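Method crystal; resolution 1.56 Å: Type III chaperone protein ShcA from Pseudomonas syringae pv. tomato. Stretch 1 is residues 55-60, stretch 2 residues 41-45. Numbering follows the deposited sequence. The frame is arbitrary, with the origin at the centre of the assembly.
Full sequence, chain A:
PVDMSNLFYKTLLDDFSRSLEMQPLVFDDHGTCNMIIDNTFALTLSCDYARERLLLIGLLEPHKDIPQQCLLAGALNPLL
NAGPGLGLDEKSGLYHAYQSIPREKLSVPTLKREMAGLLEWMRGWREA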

ATOM      1  N   LEU A  55      -0.074  -7.055  -0.106  1.00 17.74           N
ATOM      2  CA  LEU A  55      -0.036  -6.341  -1.402  1.00 19.49           C
ATOM      3  C   LEU A  55       0.380  -4.919  -1.202  1.00 19.43           C
ATOM      4  O   LEU A  55      -0.131  -4.269  -0.282  1.00 20.94           O
ATOM      5  CB  LEU A  55      -1.358  -6.406  -2.079  1.00 21.25           C
ATOM      6  CG  LEU A  55      -1.872  -7.830  -2.364  1.00 27.95           C
ATOM      7  CD1 LEU A  55      -3.344  -7.864  -2.639  1.00 33.74           C
ATOM      8  CD2 LEU A  55      -0.999  -8.410  -3.448  1.00 30.36           C
ATOM      9  N   LEU A  56       1.271  -4.480  -2.058  1.00 17.43           N
ATOM     10  CA  LEU A  56       1.637  -3.062  -2.201  1.00 17.72           C
ATOM     11  C   LEU A  56       0.979  -2.588  -3.473  1.00 19.53           C
ATOM     12  O   LEU A  56       1.214  -3.166  -4.565  1.00 19.58           O
ATOM     13  CB  LEU A  56       3.120  -2.906  -2.292  1.00 20.04           C
ATOM     14  CG  LEU A  56       4.024  -3.178  -1.102  1.00 20.39           C
ATOM     15  CD1 LEU A  56       3.633  -4.449  -0.336  1.00 27.00           C
ATOM     16  CD2 LEU A  56       5.486  -3.204  -1.430  1.00 24.30           C
ATOM     17  N   ILE A  57       0.166  -1.541  -3.415  1.00 18.93           N
ATOM     18  CA  ILE A  57      -0.618  -1.102  -4.538  1.00 17.98           C
ATOM     19  C   ILE A  57      -0.427   0.382  -4.711  1.00 21.13           C
ATOM     20  O   ILE A  57      -0.466   1.136  -3.725  1.00 21.30           O
ATOM     21  CB  ILE A  57      -2.103  -1.349  -4.370  1.00 18.64           C
ATOM     22  CG1 ILE A  57      -2.404  -2.806  -3.898  1.00 20.79           C
ATOM     23  CG2 ILE A  57      -2.878  -1.088  -5.676  1.00 20.54           C
ATOM     24  CD1 ILE A  57      -3.812  -3.118  -3.466  1.00 21.96           C
ATOM     25  N   GLY A  58      -0.148   0.804  -5.929  1.00 18.93           N
ATOM     26  CA  GLY A  58       0.092   2.202  -6.207  1.00 20.53           C
ATOM     27  C   GLY A  58      -0.721   2.730  -7.341  1.00 22.44           C
ATOM     28  O   GLY A  58      -1.024   2.038  -8.305  1.00 21.32           O
ATOM     29  N   LEU A  59      -1.061   4.020  -7.279  1.00 19.40           N
ATOM     30  CA  LEU A  59      -1.781   4.716  -8.374  1.00 19.25           C
ATOM     31  C   LEU A  59      -0.808   5.118  -9.440  1.00 18.52           C
ATOM     32  O   LEU A  59       0.119   5.845  -9.200  1.00 19.80           O
ATOM     33  CB  LEU A  59      -2.522   5.964  -7.836  1.00 19.12           C
ATOM     34  CG  LEU A  59      -3.140   6.822  -8.947  1.00 20.41           C
ATOM     35  CD1 LEU A  59      -4.163   6.108  -9.805  1.00 20.02           C
ATOM     36  CD2 LEU A  59      -3.825   8.072  -8.299  1.00 22.75           C
ATOM     37  N   LEU A  60      -0.953   4.570 -10.678  1.00 21.83           N
ATOM     38  CA  LEU A  60      -0.075   4.915 -11.782  1.00 21.47           C
ATOM     39  C   LEU A  60      -0.693   6.120 -12.501  1.00 22.60           C
ATOM     40  O   LEU A  60      -1.907   6.247 -12.526  1.00 27.67           O
ATOM     41  CB  LEU A  60       0.023   3.753 -12.788  1.00 25.80           C
ATOM     42  CG  LEU A  60       1.086   2.758 -12.500  1.00 27.67           C
ATOM     43  CD1 LEU A  60       0.871   1.660 -13.560  1.00 29.75           C
ATOM     44  CD2 LEU A  60       2.526   3.205 -12.444  1.00 24.42           C
TER
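Stretch 2 41-45: FALTL

Stretch 2, Phe41 to Leu45, is a β-strand that continues later in the chain. It lies beside the strand formed by Leu55 to Leu59, which begins earlier in the chain. All five residues of stretch 2 have extended backbone angles, with phi between -139° and -100° and psi between 125° and 144°. The two strands run antiparallel. The angle between their N-to-C directions is 158°, and their axes approach to 4.6 Å. Together the two stretches bury 351 Å² of surface, both sides summed.

The register is set by three bridge pairs. Leu45 sits across from Leu56, with their CA atoms 4.8 Å apart. Thr44 pairs with Ile57, CA to CA 5.1 Å. Leu43 pairs with Gly58, CA to CA 4.4 Å. The Thr44 and Ile57 pair is hydrogen-bonded, and the pairs flanking it are not. This alternation is typical of antiparallel sheets, and so is the closer CA spacing of the non-hydrogen-bonded pairs. Next in the ladder, Ala42 lies nearest Leu59, at 5.6 Å between CA atoms.

Three backbone hydrogen bonds join the strands directly. Thr44 N donates to Ile57 O at 2.7 Å, and Ile57 N donates to Thr44 O at 2.9 Å. These two bonds close a ring between one residue on each strand. Leu59 N donates to Ala42 O at 3.1 Å, with an angle of 168° at the hydrogen. A water completes the link between this last pair. It accepts from Ala42 N at 2.9 Å and donates to Leu59 O at 2.9 Å. It therefore takes the place of a direct bond between that amide and that carbonyl.

Three CA-H...O contacts use the carbonyls that also accept the hydrogen bonds. Leu43 CA is 3.2 Å from Ile57 O, so this oxygen receives both a CA-H contact and an amide hydrogen bond. Thr44 O likewise lies 3.6 Å from Leu56 CA, and Ala42 O lies 3.5 Å from Gly58 CA. A fourth contact lies near the other end of the pairing, where Leu45 CA is 3.3 Å from Leu55 O.

The side-chain contacts are apolar. Leu43, Leu45 and Leu56 place their side chains on one face of the sheet. There Leu56 CG packs against Leu45 CD2 at 3.6 Å. The CA-to-CB bond of Leu45 points to this face, but the end of its side chain comes nearer to stretch 1. Gly58 has no side chain, so it adds none beside its partner Leu43. Thr44 and Ile57 point to the opposite face. The Thr44 hydroxyl is hydrogen-bonded elsewhere in the structure. At the water-bridged pair, Leu59 CB meets Ala42 CB at 4.1 Å, and both CA-to-CB bonds point sideways. The CA-to-CB bond of Phe41 also points sideways, and its side chain comes nearest with CD1, 5.2 Å from Leu59 O.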

ATOM      1  N   PHE A  41       2.823  10.536  -4.334  1.00 22.70           N
ATOM      2  CA  PHE A  41       2.383   9.219  -4.739  1.00 21.43           C
ATOM      3  C   PHE A  41       1.343   8.671  -3.766  1.00 20.64           C
ATOM      4  O   PHE A  41       1.506   8.769  -2.531  1.00 21.99           O
ATOM      5  CB  PHE A  41       3.538   8.258  -4.783  1.00 20.96           C
ATOM      6  CG  PHE A  41       4.521   8.541  -5.847  1.00 21.40           C
ATOM      7  CD1 PHE A  41       4.116   8.429  -7.183  1.00 23.68           C
ATOM      8  CD2 PHE A  41       5.820   8.819  -5.556  1.00 22.85           C
ATOM      9  CE1 PHE A  41       5.004   8.652  -8.188  1.00 21.97           C
ATOM     10  CE2 PHE A  41       6.729   9.018  -6.580  1.00 25.52           C
ATOM     11  CZ  PHE A  41       6.302   8.946  -7.896  1.00 25.42           C
ATOM     12  N   ALA A  42       0.348   8.006  -4.307  1.00 20.53           N
ATOM     13  CA  ALA A  42      -0.638   7.311  -3.551  1.00 18.47           C
ATOM     14  C   ALA A  42      -0.361   5.812  -3.494  1.00 19.93           C
ATOM     15  O   ALA A  42      -0.260   5.219  -4.562  1.00 19.63           O
ATOM     16  CB  ALA A  42      -2.034   7.580  -4.086  1.00 20.79           C
ATOM     17  N   LEU A  43      -0.267   5.234  -2.297  1.00 20.09           N
ATOM     18  CA  LEU A  43       0.191   3.829  -2.107  1.00 22.33           C
ATOM     19  C   LEU A  43      -0.712   3.237  -1.047  1.00 24.52           C
ATOM     20  O   LEU A  43      -1.168   3.905  -0.092  1.00 26.39           O
ATOM     21  CB  LEU A  43       1.663   3.745  -1.739  1.00 24.69           C
ATOM     22  CG  LEU A  43       2.485   2.443  -1.873  1.00 35.56           C
ATOM     23  CD1 LEU A  43       3.934   2.717  -2.227  1.00 32.92           C
ATOM     24  CD2 LEU A  43       2.422   1.632  -0.582  1.00 37.68           C
ATOM     25  N   THR A  44      -1.046   1.967  -1.182  1.00 21.24           N
ATOM     26  CA  THR A  44      -1.821   1.266  -0.183  1.00 21.88           C
ATOM     27  C   THR A  44      -1.174  -0.053   0.119  1.00 21.15           C
ATOM     28  O   THR A  44      -0.691  -0.738  -0.796  1.00 22.09           O
ATOM     29  CB  THR A  44      -3.293   1.050  -0.491  1.00 26.00           C
ATOM     30  OG1 THR A  44      -3.879   2.322  -0.868  1.00 31.04           O
ATOM     31  CG2 THR A  44      -3.937   0.615   0.818  1.00 25.87           C
ATOM     32  N   LEU A  45      -1.089  -0.408   1.385  1.00 19.86           N
ATOM     33  CA  LEU A  45      -0.736  -1.782   1.776  1.00 20.66           C
ATOM     34  C   LEU A  45      -2.006  -2.516   2.139  1.00 22.02           C
ATOM     35  O   LEU A  45      -2.836  -2.008   2.930  1.00 22.49           O
ATOM     36  CB  LEU A  45       0.169  -1.774   2.970  1.00 21.55           C
ATOM     37  CG  LEU A  45       1.526  -1.149   2.915  1.00 22.59           C
ATOM     38  CD1 LEU A  45       2.258  -1.236   4.242  1.00 25.02           C
ATOM     39  CD2 LEU A  45       2.373  -1.721   1.787  1.00 25.91           C
TER
HETATM   40  O   HOH W   1       0.359   7.961  -7.159  1.00 23.18           O